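Local coordinates for protein immunomodulatory active chitinase (Trichuris suis, PDB 6G9C) that probably binds and hydrolyses chitin as a family 18 glycoside hydrolase, and has immunomodulatory properties, at residues Y237-K240 / E241-S244; D221-G224 / A225-Q229; S349-A352 / K353-I357; V308-Y311 / Y312-C315; S254-Y257 / W258-G262. One frame throughout, in Å; residues are numbered along the deposited sequence.

Contact 1 (Y237-K240 / E241-S244); sequences YSRK and EDSS
Ser238 touches the second half of this turn lightly: its CA lies 3.7 Å from Asp242 OD2, and its CB is only slightly farther from the same oxygen. The main work falls to Arg239, whose backbone is used twice. Arg239 N gives an almost straight hydrogen bond to Asp242 OD2 (3.2 Å, 174°), approaching from above the carboxylate plane. Arg239 O in turn accepts the amide Asp242 N at 2.8 Å, the bond that closes the turn. Asp242 therefore grips one residue through both its backbone and its side chain, while its other oxygen, OD1, rests against Arg239 CB at 3.6 Å. The arginine chain then bends at chi3 (64°), and its guanidinium ends beside Glu241. There NH2 and Glu241 OE2 form a long salt bridge of 3.9 Å, the guanidinium and carboxylate planes standing 49° apart. This pairing is secondary, because the stronger partner of NH2 is the carboxylate of Asp327. Lys240, at the corner, has a side chain bent at chi3 and chi4, whose NZ pairs with Glu329. Two basic side chains of one turn thus reach acidic residues from a later part of the chain. The whole is a type I beta turn from Arg239 to Asp242, set at the surface in the long loop between strand 214-218 and helix 251-261 of a family 18 TIM barrel.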
loop_
_atom_site.group_PDB
_atom_site.type_symbol
_atom_site.label_atom_id
_atom_site.label_comp_id
_atom_site.label_asym_id
_atom_site.label_seq_id
_atom_site.Cartn_x
_atom_site.Cartn_y
_atom_site.Cartn_z
ATOM N N TYR A 237 11.027 -38.434 5.916
ATOM C CA TYR A 237 11.864 -39.283 6.750
ATOM C C TYR A 237 12.869 -40.043 5.898
ATOM O O TYR A 237 12.702 -40.197 4.685
ATOM C CB TYR A 237 11.052 -40.320 7.532
ATOM C CG TYR A 237 9.832 -39.799 8.239
ATOM C CD1 TYR A 237 9.944 -39.098 9.432
ATOM C CD2 TYR A 237 8.557 -40.040 7.730
ATOM C CE1 TYR A 237 8.821 -38.641 10.094
ATOM C CE2 TYR A 237 7.430 -39.588 8.384
ATOM C CZ TYR A 237 7.568 -38.890 9.564
ATOM O OH TYR A 237 6.450 -38.437 10.219
ATOM N N SER A 238 13.894 -40.567 6.567
ATOM C CA SER A 238 14.845 -41.453 5.918
ATOM C C SER A 238 14.195 -42.799 5.604
ATOM O O SER A 238 13.197 -43.197 6.209
ATOM C CB SER A 238 16.068 -41.675 6.805
ATOM O OG SER A 238 15.687 -42.308 8.010
ATOM N N ARG A 239 14.779 -43.502 4.642
ATOM C CA ARG A 239 14.317 -44.822 4.237
ATOM C C ARG A 239 15.361 -45.860 4.620
ATOM O O ARG A 239 16.562 -45.581 4.614
ATOM C CB ARG A 239 14.057 -44.882 2.730
ATOM C CG ARG A 239 13.497 -43.606 2.136
ATOM C CD ARG A 239 13.432 -43.714 0.619
ATOM N NE ARG A 239 12.507 -44.756 0.173
ATOM C CZ ARG A 239 12.862 -45.859 -0.486
ATOM N NH1 ARG A 239 14.139 -46.086 -0.784
ATOM N NH2 ARG A 239 11.932 -46.736 -0.852
ATOM N N LYS A 240 14.888 -47.062 4.961
ATOM C CA LYS A 240 15.802 -48.125 5.376
ATOM C C LYS A 240 16.848 -48.424 4.309
ATOM O O LYS A 240 17.958 -48.858 4.636
ATOM C CB LYS A 240 15.021 -49.395 5.719
ATOM C CG LYS A 240 14.677 -49.528 7.193
ATOM C CD LYS A 240 13.883 -50.796 7.468
ATOM C CE LYS A 240 12.496 -50.718 6.850
ATOM N NZ LYS A 240 11.674 -49.631 7.458
ATOM N N GLU A 241 16.523 -48.198 3.039
ATOM C CA GLU A 241 17.465 -48.438 1.954
ATOM C C GLU A 241 18.409 -47.266 1.702
ATOM O O GLU A 241 19.332 -47.401 0.893
ATOM C CB GLU A 241 16.706 -48.780 0.670
ATOM C CG GLU A 241 15.944 -50.093 0.765
ATOM C CD GLU A 241 14.898 -50.251 -0.321
ATOM O OE1 GLU A 241 15.277 -50.559 -1.473
ATOM O OE2 GLU A 241 13.698 -50.070 -0.020
ATOM N N ASP A 242 18.199 -46.124 2.352
ATOM C CA ASP A 242 19.192 -45.061 2.297
ATOM C C ASP A 242 20.519 -45.580 2.828
ATOM O O ASP A 242 20.572 -46.236 3.871
ATOM C CB ASP A 242 18.748 -43.854 3.125
ATOM C CG ASP A 242 17.601 -43.089 2.494
ATOM O OD1 ASP A 242 17.139 -43.476 1.399
ATOM O OD2 ASP A 242 17.159 -42.096 3.111
ATOM N N SER A 243 21.590 -45.304 2.101
ATOM C CA SER A 243 22.910 -45.547 2.649
ATOM C C SER A 243 23.220 -44.531 3.745
ATOM O O SER A 243 22.602 -43.464 3.835
ATOM C CB SER A 243 23.950 -45.484 1.545
ATOM O OG SER A 243 23.943 -44.188 0.993
ATOM N N SER A 244 24.201 -44.873 4.583
ATOM C CA SER A 244 24.453 -44.093 5.794
ATOM C C SER A 244 24.785 -42.639 5.486
ATOM O O SER A 244 24.489 -41.755 6.295
ATOM C CB SER A 244 25.583 -44.727 6.601
ATOM O OG SER A 244 26.692 -44.993 5.765
#

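Contact 2 (D221-G224 / A225-Q229). With EDO (1,2-ethanediol), chain D.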
loop_
_atom_site.group_PDB
_atom_site.type_symbol
_atom_site.label_atom_id
_atom_site.label_comp_id
_atom_site.label_asym_id
_atom_site.label_seq_id
_atom_site.Cartn_x
_atom_site.Cartn_y
_atom_site.Cartn_z
ATOM N N ASP A 221 15.872 -30.477 -2.661
ATOM C CA ASP A 221 17.034 -30.734 -3.518
ATOM C C ASP A 221 18.022 -31.701 -2.867
ATOM O O ASP A 221 19.228 -31.614 -3.112
ATOM C CB ASP A 221 17.776 -29.448 -3.901
ATOM C CG ASP A 221 16.907 -28.446 -4.600
ATOM O OD1 ASP A 221 15.913 -28.832 -5.248
ATOM O OD2 ASP A 221 17.237 -27.246 -4.518
ATOM N N PHE A 222 17.548 -32.628 -2.028
ATOM C CA PHE A 222 18.465 -33.616 -1.458
ATOM C C PHE A 222 18.999 -34.555 -2.528
ATOM O O PHE A 222 20.133 -35.040 -2.423
ATOM C CB PHE A 222 17.771 -34.425 -0.357
ATOM C CG PHE A 222 17.493 -33.640 0.889
ATOM C CD1 PHE A 222 18.537 -33.217 1.713
ATOM C CD2 PHE A 222 16.196 -33.323 1.241
ATOM C CE1 PHE A 222 18.285 -32.496 2.868
ATOM C CE2 PHE A 222 15.932 -32.594 2.399
ATOM C CZ PHE A 222 16.976 -32.181 3.212
ATOM N N HIS A 223 18.191 -34.819 -3.559
ATOM C CA HIS A 223 18.543 -35.693 -4.663
ATOM C C HIS A 223 18.001 -35.089 -5.948
ATOM O O HIS A 223 17.012 -34.354 -5.935
ATOM C CB HIS A 223 17.989 -37.105 -4.424
ATOM C CG HIS A 223 18.499 -37.719 -3.163
ATOM N ND1 HIS A 223 19.788 -38.196 -3.042
ATOM C CD2 HIS A 223 17.923 -37.872 -1.948
ATOM C CE1 HIS A 223 19.972 -38.647 -1.814
ATOM N NE2 HIS A 223 18.859 -38.459 -1.128
ATOM N N GLY A 224 18.668 -35.389 -7.055
ATOM C CA GLY A 224 18.305 -34.787 -8.322
ATOM C C GLY A 224 19.170 -35.333 -9.436
ATOM O O GLY A 224 19.968 -36.252 -9.236
ATOM N N ALA A 225 19.004 -34.742 -10.620
ATOM C CA ALA A 225 19.586 -35.286 -11.842
ATOM C C ALA A 225 21.107 -35.203 -11.881
ATOM O O ALA A 225 21.714 -35.746 -12.810
ATOM C CB ALA A 225 18.984 -34.573 -13.053
ATOM N N TRP A 226 21.743 -34.546 -10.910
ATOM C CA TRP A 226 23.193 -34.638 -10.813
ATOM C C TRP A 226 23.648 -36.018 -10.361
ATOM O O TRP A 226 24.835 -36.329 -10.489
ATOM C CB TRP A 226 23.732 -33.561 -9.863
ATOM C CG TRP A 226 23.021 -33.529 -8.524
ATOM C CD1 TRP A 226 23.379 -34.206 -7.389
ATOM C CD2 TRP A 226 21.815 -32.808 -8.197
ATOM N NE1 TRP A 226 22.489 -33.930 -6.370
ATOM C CE2 TRP A 226 21.518 -33.081 -6.842
ATOM C CE3 TRP A 226 20.971 -31.950 -8.915
ATOM C CZ2 TRP A 226 20.403 -32.533 -6.189
ATOM C CZ3 TRP A 226 19.865 -31.394 -8.261
ATOM C CH2 TRP A 226 19.597 -31.688 -6.911
ATOM N N GLU A 227 22.742 -36.846 -9.846
ATOM C CA GLU A 227 23.044 -38.209 -9.435
ATOM C C GLU A 227 22.685 -39.205 -10.530
ATOM O O GLU A 227 21.726 -39.010 -11.283
ATOM C CB GLU A 227 22.292 -38.560 -8.153
ATOM C CG GLU A 227 22.760 -37.755 -6.958
ATOM C CD GLU A 227 21.789 -37.808 -5.817
ATOM O OE1 GLU A 227 20.574 -37.654 -6.077
ATOM O OE2 GLU A 227 22.239 -37.997 -4.664
ATOM N N THR A 228 23.461 -40.294 -10.597
ATOM C CA THR A 228 23.300 -41.335 -11.606
ATOM C C THR A 228 22.199 -42.347 -11.273
ATOM O O THR A 228 22.112 -43.375 -11.953
ATOM C CB THR A 228 24.629 -42.079 -11.810
ATOM O OG1 THR A 228 24.992 -42.751 -10.595
ATOM C CG2 THR A 228 25.747 -41.098 -12.189
ATOM N N GLN A 229 21.382 -42.095 -10.249
ATOM C CA GLN A 229 20.250 -42.961 -9.934
ATOM C C GLN A 229 19.129 -42.132 -9.323
ATOM O O GLN A 229 19.359 -41.057 -8.759
ATOM C CB GLN A 229 20.635 -44.078 -8.968
ATOM C CG GLN A 229 20.943 -43.575 -7.578
ATOM C CD GLN A 229 21.754 -44.565 -6.778
ATOM O OE1 GLN A 229 22.955 -44.724 -7.002
ATOM N NE2 GLN A 229 21.102 -45.241 -5.836
HETATM C C1 EDO D . 15.051 -23.655 -4.894
HETATM O O1 EDO D . 16.322 -23.370 -4.322
HETATM C C2 EDO D . 14.977 -25.119 -5.322
HETATM O O2 EDO D . 16.101 -25.450 -6.142
HETATM O O HOH W 1 22.407 -35.159 -3.638
#
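Trp226 and Glu227 fold back on the residues before them through their first torsions. In Trp226, chi1 of 51° tucks CG in between the two backbone arms, which turns the indole over Gly224; in Glu227, chi1 of -66° lays CG beside the backbone N, and the extended chain carries the carboxylate to His223. Gly224 CA sits over the six-membered ring of Trp226, 3.6 Å from its centroid, in a CH-pi contact, while Asp221 O meets the edge of the same indole at CZ2. The imidazole and carboxylate are nearly coplanar (16°), and His223 ND1 bonds to the syn lone pair of Glu227 OE2 at 2.9 Å. The second oxygen, OE1, accepts Gly224 N from above the carboxylate plane at 3.1 Å and has a weaker bond from ND1, so the acid is fixed by both ring and backbone. Glu227 N returns a bond to Gly224 O (2.9 Å), closing a type I beta turn from Gly224 to Glu227. This segment follows barrel strand 214-218, and Asp221 ends the M-x-Y-D sequence motif of family 18 chitinases; its OD1 is held by Tyr275 and Arg277. Its OD2 accepts a bond of 2.7 Å from O2 of a 1,2-ethanediol, probably a crystallisation additive. One water accepts from Trp226 NE1 at 3.0 Å and donates to Phe222 O at 2.6 Å, with a weak third bond to Glu227 OE2.

Contact 3 (S349-A352 / K353-I357); sequences SMKA and KINWI
Lys351 O receives two N-H groups from Asn355, one residue of the next turn. The backbone amide Asn355 N makes the sound bond, 3.0 Å long, while the side-chain ND2 lies at 2.9 Å from the same oxygen but at a poor angle (117°), which makes that bond weak. Both belong to the alpha-helix 347-360, which in this TIM barrel precedes the final barrel strand, 364-368. The regular i to i+4 pattern continues with Ile354 N to Met350 O and Lys353 N to Ser349 O, then with Trp356 N to Ala352 O. Side-chain contacts follow the same spacing. Lys353 leaves the helix with CG beside its backbone N (chi1 -70°), so that CG passes 3.2 Å from Ser349 O before the extended chain runs on to Asp345 and Ser234. Ser349 OG also bonds to Asp345 OD2, and that one acidic residue thereby holds two positions a turn apart. On the buried face, Met350 CB and Ile354 CD1 are apolar neighbours at 4.4 Å; both side chains pack on strand 268-281 on one hand and helix 392-398 on the other. Ile354 CG1 lies close against Met350 O, at 3.1 Å. Trp356 instead turns CG anti to its own N (chi1 175°), which leads the indole off the preceding turn toward helix 251-261. One edge of that indole, in its plane, meets Lys353 O, the oxygen that also accepts Ile357 N at 2.8 Å.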
loop_
_atom_site.group_PDB
_atom_site.type_symbol
_atom_site.label_atom_id
_atom_site.label_comp_id
_atom_site.label_asym_id
_atom_site.label_seq_id
_atom_site.Cartn_x
_atom_site.Cartn_y
_atom_site.Cartn_z
ATOM N N SER A 349 1.693 -35.675 0.237
ATOM C CA SER A 349 2.992 -35.433 0.864
ATOM C C SER A 349 2.983 -34.114 1.626
ATOM O O SER A 349 3.559 -34.016 2.717
ATOM C CB SER A 349 4.123 -35.459 -0.175
ATOM O OG SER A 349 4.110 -34.332 -1.035
ATOM N N MET A 350 2.310 -33.098 1.082
ATOM C CA MET A 350 2.195 -31.824 1.795
ATOM C C MET A 350 1.394 -31.988 3.076
ATOM O O MET A 350 1.728 -31.391 4.109
ATOM C CB MET A 350 1.538 -30.773 0.903
ATOM C CG MET A 350 2.342 -30.412 -0.317
ATOM S SD MET A 350 3.678 -29.292 0.092
ATOM C CE MET A 350 3.114 -27.846 -0.790
ATOM N N LYS A 351 0.327 -32.794 3.021
ATOM C CA LYS A 351 -0.484 -33.057 4.203
ATOM C C LYS A 351 0.355 -33.675 5.305
ATOM O O LYS A 351 0.268 -33.276 6.474
ATOM C CB LYS A 351 -1.644 -34.002 3.849
ATOM C CG LYS A 351 -3.003 -33.392 3.864
ATOM C CD LYS A 351 -4.055 -34.387 3.324
ATOM C CE LYS A 351 -4.037 -35.720 4.067
ATOM N NZ LYS A 351 -5.077 -36.673 3.546
ATOM N N ALA A 352 1.143 -34.693 4.955
ATOM C CA ALA A 352 1.958 -35.361 5.959
ATOM C C ALA A 352 2.984 -34.399 6.546
ATOM O O ALA A 352 3.161 -34.335 7.768
ATOM C CB ALA A 352 2.638 -36.586 5.350
ATOM N N LYS A 353 3.648 -33.619 5.686
ATOM C CA LYS A 353 4.693 -32.703 6.141
ATOM C C LYS A 353 4.124 -31.581 7.009
ATOM O O LYS A 353 4.675 -31.264 8.069
ATOM C CB LYS A 353 5.429 -32.127 4.932
ATOM C CG LYS A 353 6.301 -33.163 4.222
ATOM C CD LYS A 353 6.886 -32.601 2.937
ATOM C CE LYS A 353 7.948 -33.535 2.372
ATOM N NZ LYS A 353 8.449 -33.058 1.045
ATOM N N ILE A 354 3.028 -30.959 6.566
ATOM C CA ILE A 354 2.459 -29.834 7.309
ATOM C C ILE A 354 1.859 -30.298 8.633
ATOM O O ILE A 354 1.944 -29.593 9.648
ATOM C CB ILE A 354 1.431 -29.094 6.434
ATOM C CG1 ILE A 354 2.136 -28.506 5.209
ATOM C CG2 ILE A 354 0.732 -27.978 7.222
ATOM C CD1 ILE A 354 1.206 -27.881 4.204
ATOM N N ASN A 355 1.217 -31.473 8.647
ATOM C CA ASN A 355 0.744 -32.031 9.909
ATOM C C ASN A 355 1.915 -32.393 10.815
ATOM O O ASN A 355 1.825 -32.256 12.041
ATOM C CB ASN A 355 -0.133 -33.258 9.654
ATOM C CG ASN A 355 -1.550 -32.892 9.263
ATOM O OD1 ASN A 355 -2.205 -32.083 9.922
ATOM N ND2 ASN A 355 -2.033 -33.490 8.187
ATOM N N TRP A 356 3.024 -32.847 10.226
ATOM C CA TRP A 356 4.229 -33.110 11.009
ATOM C C TRP A 356 4.786 -31.826 11.633
ATOM O O TRP A 356 5.168 -31.814 12.810
ATOM C CB TRP A 356 5.280 -33.781 10.122
ATOM C CG TRP A 356 6.598 -33.979 10.798
ATOM C CD1 TRP A 356 6.963 -35.021 11.599
ATOM C CD2 TRP A 356 7.730 -33.104 10.735
ATOM N NE1 TRP A 356 8.255 -34.851 12.037
ATOM C CE2 TRP A 356 8.750 -33.683 11.517
ATOM C CE3 TRP A 356 7.983 -31.894 10.084
ATOM C CZ2 TRP A 356 10.000 -33.089 11.673
ATOM C CZ3 TRP A 356 9.228 -31.303 10.245
ATOM C CH2 TRP A 356 10.219 -31.902 11.028
ATOM N N ILE A 357 4.849 -30.738 10.854
ATOM C CA ILE A 357 5.301 -29.448 11.387
ATOM C C ILE A 357 4.550 -29.117 12.669
ATOM O O ILE A 357 5.140 -28.698 13.674
ATOM C CB ILE A 357 5.115 -28.332 10.343
ATOM C CG1 ILE A 357 6.034 -28.523 9.141
ATOM C CG2 ILE A 357 5.364 -26.947 10.963
ATOM C CD1 ILE A 357 5.725 -27.513 8.041
#

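Contact 4 (V308-Y311 / Y312-C315); sequences VISY and YEVC
Strand 308-310 runs directly into helix 311-319, with Ser310 as the N-cap and the first helical bonds passing from Val314 N to Ser310 O (2.9 Å) and from Cys315 N to Tyr311 O. Ser310 and Glu313 bond reciprocally. Ser310 OG accepts Glu313 N at 3.1 Å, while Glu313 OE1 accepts Ser310 N at 2.9 Å in a nearly straight bond (170°) on the anti side, somewhat out of the carboxylate plane. This is a capping box, within the alpha+beta insertion that family 18 chitinases of this type carry between the seventh and eighth barrel strands. Glu313 is held further by Thr300 at OE1 and by the amides of Tyr302 and Leu303 at OE2. The ring of Tyr312, folded back by a chi1 of 64°, lies under Ser310, whose OG stands 3.2 Å above the ring plane over its centre. On the helix's next turn Cys315 SG sits over a face of Tyr311, 4.0 Å from the ring centroid, a sulfur-aromatic contact made by the same sulfur that is bonded to Cys380. Tyr311 OH bonds to His383. The side chains of Ile309 and Val314 cross at about a right angle, with Ile309 CD1 3.8 Å from Val314 CG2.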
loop_
_atom_site.group_PDB
_atom_site.type_symbol
_atom_site.label_atom_id
_atom_site.label_comp_id
_atom_site.label_asym_id
_atom_site.label_seq_id
_atom_site.Cartn_x
_atom_site.Cartn_y
_atom_site.Cartn_z
ATOM N N VAL A 308 13.760 -30.959 -14.058
ATOM C CA VAL A 308 12.774 -30.402 -13.138
ATOM C C VAL A 308 11.393 -30.451 -13.787
ATOM O O VAL A 308 11.253 -30.505 -15.012
ATOM C CB VAL A 308 13.131 -28.958 -12.700
ATOM C CG1 VAL A 308 13.248 -28.041 -13.891
ATOM C CG2 VAL A 308 12.116 -28.412 -11.713
ATOM N N ILE A 309 10.363 -30.444 -12.937
ATOM C CA ILE A 309 8.964 -30.483 -13.366
ATOM C C ILE A 309 8.160 -29.743 -12.312
ATOM O O ILE A 309 8.520 -29.740 -11.131
ATOM C CB ILE A 309 8.453 -31.935 -13.549
ATOM C CG1 ILE A 309 7.047 -31.964 -14.188
ATOM C CG2 ILE A 309 8.411 -32.674 -12.200
ATOM C CD1 ILE A 309 6.641 -33.360 -14.751
ATOM N N SER A 310 7.075 -29.098 -12.735
ATOM C CA SER A 310 6.175 -28.460 -11.784
ATOM C C SER A 310 5.046 -29.413 -11.393
ATOM O O SER A 310 4.730 -30.362 -12.108
ATOM C CB SER A 310 5.574 -27.189 -12.375
ATOM O OG SER A 310 4.647 -27.538 -13.404
ATOM N N TYR A 311 4.417 -29.133 -10.248
ATOM C CA TYR A 311 3.277 -29.947 -9.846
ATOM C C TYR A 311 2.184 -29.943 -10.912
ATOM O O TYR A 311 1.594 -30.990 -11.219
ATOM C CB TYR A 311 2.714 -29.474 -8.501
ATOM C CG TYR A 311 1.465 -30.229 -8.142
ATOM C CD1 TYR A 311 1.512 -31.583 -7.850
ATOM C CD2 TYR A 311 0.221 -29.609 -8.141
ATOM C CE1 TYR A 311 0.344 -32.305 -7.561
ATOM C CE2 TYR A 311 -0.926 -30.313 -7.847
ATOM C CZ TYR A 311 -0.859 -31.659 -7.548
ATOM O OH TYR A 311 -2.007 -32.373 -7.250
ATOM N N TYR A 312 1.888 -28.782 -11.499
ATOM C CA TYR A 312 0.812 -28.794 -12.487
ATOM C C TYR A 312 1.213 -29.572 -13.743
ATOM O O TYR A 312 0.348 -30.132 -14.428
ATOM C CB TYR A 312 0.362 -27.362 -12.811
ATOM C CG TYR A 312 1.369 -26.437 -13.473
ATOM C CD1 TYR A 312 1.593 -26.482 -14.853
ATOM C CD2 TYR A 312 2.057 -25.471 -12.727
ATOM C CE1 TYR A 312 2.493 -25.609 -15.466
ATOM C CE2 TYR A 312 2.955 -24.600 -13.335
ATOM C CZ TYR A 312 3.170 -24.671 -14.700
ATOM O OH TYR A 312 4.068 -23.802 -15.307
ATOM N N GLU A 313 2.510 -29.637 -14.050
ATOM C CA GLU A 313 2.965 -30.463 -15.164
ATOM C C GLU A 313 2.856 -31.945 -14.828
ATOM O O GLU A 313 2.565 -32.767 -15.706
ATOM C CB GLU A 313 4.406 -30.104 -15.528
ATOM C CG GLU A 313 4.554 -28.897 -16.433
ATOM C CD GLU A 313 6.004 -28.454 -16.534
ATOM O OE1 GLU A 313 6.799 -28.862 -15.662
ATOM O OE2 GLU A 313 6.348 -27.712 -17.477
ATOM N N VAL A 314 3.106 -32.309 -13.566
ATOM C CA VAL A 314 2.829 -33.677 -13.126
ATOM C C VAL A 314 1.356 -34.004 -13.335
ATOM O O VAL A 314 1.004 -35.092 -13.810
ATOM C CB VAL A 314 3.241 -33.874 -11.654
ATOM C CG1 VAL A 314 2.667 -35.205 -11.116
ATOM C CG2 VAL A 314 4.779 -33.798 -11.501
ATOM N N CYS A 315 0.468 -33.069 -12.988
ATOM C CA CYS A 315 -0.954 -33.306 -13.208
ATOM C C CYS A 315 -1.244 -33.592 -14.675
ATOM O O CYS A 315 -2.024 -34.500 -14.998
ATOM C CB CYS A 315 -1.754 -32.099 -12.725
ATOM S SG CYS A 315 -2.034 -32.098 -10.951
#

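Contact 5 (S254-Y257 / W258-G262); sequences SSKY and WSDKG
Residues 254-257 and 258-261 are successive turns of helix 251-261, joined by i to i+4 bonds such as Ser259 N to Ser255 O (3.1 Å) and Asp260 N to Lys256 O (2.8 Å). At the end Gly262 takes a positive phi of 120°, and its N turns back into the last turn, bonding to Ser259 O and weakly to Trp258 O. Lys256 and Asp260 repeat the one-turn spacing in their side chains: the lysine chain runs extended and bends at chi4 (-64°), placing NZ 3.0 Å from Asp260 OD2 in a salt bridge that uses the syn lone pair. Next along, Tyr257 and Lys261 lie side by side and point the same way. Lys261 CG sits over one face of the phenol ring, 3.8 Å from its centroid and offset toward the rim, a CH-pi contact; farther out, Lys261 CD lies 3.6 Å from Tyr257 OH. Their polar ends share one acceptor, Asp200 OD1, which ties this face to helix 196-202. Trp258 is buried: its CD1 edge lies in plane with Ser254 O at 3.4 Å, and its NE1 bonds to Ser193 O. Leu217 and Ile268, from two barrel strands, pack against this indole. The helix ends in a Schellman motif and is the crossover helix of a beta-alpha-beta unit of the TIM barrel, between strands 214-218 and 268-281.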
loop_
_atom_site.group_PDB
_atom_site.type_symbol
_atom_site.label_atom_id
_atom_site.label_comp_id
_atom_site.label_asym_id
_atom_site.label_seq_id
_atom_site.Cartn_x
_atom_site.Cartn_y
_atom_site.Cartn_z
ATOM N N SER A 254 17.259 -32.880 9.063
ATOM C CA SER A 254 17.882 -31.593 8.772
ATOM C C SER A 254 17.320 -30.489 9.664
ATOM O O SER A 254 18.071 -29.647 10.173
ATOM C CB SER A 254 17.714 -31.246 7.292
ATOM O OG SER A 254 16.348 -30.973 6.949
ATOM N N SER A 255 15.999 -30.486 9.882
ATOM C CA SER A 255 15.412 -29.527 10.817
ATOM C C SER A 255 15.856 -29.811 12.250
ATOM O O SER A 255 16.206 -28.887 12.997
ATOM C CB SER A 255 13.886 -29.556 10.697
ATOM O OG SER A 255 13.365 -30.797 11.143
ATOM N N LYS A 256 15.861 -31.086 12.649
ATOM C CA LYS A 256 16.344 -31.437 13.977
ATOM C C LYS A 256 17.787 -31.000 14.171
ATOM O O LYS A 256 18.178 -30.628 15.282
ATOM C CB LYS A 256 16.210 -32.944 14.212
ATOM C CG LYS A 256 16.766 -33.430 15.544
ATOM C CD LYS A 256 16.529 -34.924 15.722
ATOM C CE LYS A 256 16.709 -35.352 17.170
ATOM N NZ LYS A 256 18.108 -35.160 17.636
ATOM N N TYR A 257 18.591 -31.028 13.104
ATOM C CA TYR A 257 19.986 -30.623 13.240
ATOM C C TYR A 257 20.098 -29.134 13.553
ATOM O O TYR A 257 20.866 -28.736 14.434
ATOM C CB TYR A 257 20.780 -30.967 11.978
ATOM C CG TYR A 257 22.275 -30.812 12.198
ATOM C CD1 TYR A 257 22.982 -31.738 12.950
ATOM C CD2 TYR A 257 22.967 -29.718 11.686
ATOM C CE1 TYR A 257 24.347 -31.594 13.172
ATOM C CE2 TYR A 257 24.330 -29.567 11.903
ATOM C CZ TYR A 257 25.005 -30.511 12.644
ATOM O OH TYR A 257 26.347 -30.372 12.860
ATOM N N TRP A 258 19.343 -28.295 12.837
ATOM C CA TRP A 258 19.340 -26.868 13.148
ATOM C C TRP A 258 18.913 -26.623 14.590
ATOM O O TRP A 258 19.511 -25.794 15.289
ATOM C CB TRP A 258 18.432 -26.121 12.177
ATOM C CG TRP A 258 19.141 -25.741 10.929
ATOM C CD1 TRP A 258 19.262 -26.490 9.794
ATOM C CD2 TRP A 258 19.842 -24.513 10.680
ATOM N NE1 TRP A 258 19.994 -25.805 8.854
ATOM C CE2 TRP A 258 20.371 -24.593 9.375
ATOM C CE3 TRP A 258 20.069 -23.353 11.432
ATOM C CZ2 TRP A 258 21.112 -23.560 8.805
ATOM C CZ3 TRP A 258 20.808 -22.320 10.860
ATOM C CH2 TRP A 258 21.319 -22.434 9.560
ATOM N N SER A 259 17.893 -27.351 15.056
ATOM C CA SER A 259 17.507 -27.281 16.462
ATOM C C SER A 259 18.664 -27.692 17.365
ATOM O O SER A 259 19.006 -26.979 18.319
ATOM C CB SER A 259 16.290 -28.166 16.713
ATOM O OG SER A 259 15.843 -28.063 18.057
ATOM N N ASP A 260 19.287 -28.843 17.074
ATOM C CA ASP A 260 20.373 -29.325 17.927
ATOM C C ASP A 260 21.536 -28.341 17.962
ATOM O O ASP A 260 22.277 -28.291 18.950
ATOM C CB ASP A 260 20.868 -30.696 17.452
ATOM C CG ASP A 260 19.902 -31.824 17.780
ATOM O OD1 ASP A 260 19.079 -31.674 18.713
ATOM O OD2 ASP A 260 19.986 -32.876 17.109
ATOM N N LYS A 261 21.704 -27.550 16.903
ATOM C CA LYS A 261 22.792 -26.586 16.816
ATOM C C LYS A 261 22.478 -25.272 17.516
ATOM O O LYS A 261 23.374 -24.434 17.648
ATOM C CB LYS A 261 23.135 -26.319 15.350
ATOM C CG LYS A 261 23.736 -27.522 14.650
ATOM C CD LYS A 261 25.225 -27.600 14.882
ATOM C CE LYS A 261 25.950 -26.470 14.169
ATOM N NZ LYS A 261 27.431 -26.616 14.324
ATOM N N GLY A 262 21.237 -25.059 17.944
ATOM C CA GLY A 262 20.940 -23.913 18.781
ATOM C C GLY A 262 19.928 -22.934 18.226
ATOM O O GLY A 262 19.745 -21.858 18.798
#

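Overall arrangement
From the N terminus the order is contact 2, contact 1, contact 5, contact 4 and contact 3. Each is a continuous run, so none closes a long loop; they follow in series without nesting or crossing. Contacts 2 and 1 shape the loop after strand 214-218, and contact 5 is the helix to which it leads. Contact 4 begins a helix in the excursion beyond strand 268-281, and contact 3 lies on the helix that leads back to the barrel. Contact 3 meets contact 5 where Trp356 CH2 is 3.3 Å from Ser255 OG, and contact 1 where Tyr237 OH packs on Trp356 CD1. Phe222 joins contact 2 to Ser254 of contact 5. Contacts 4 and 5 lie on opposite sides of the chain's centre.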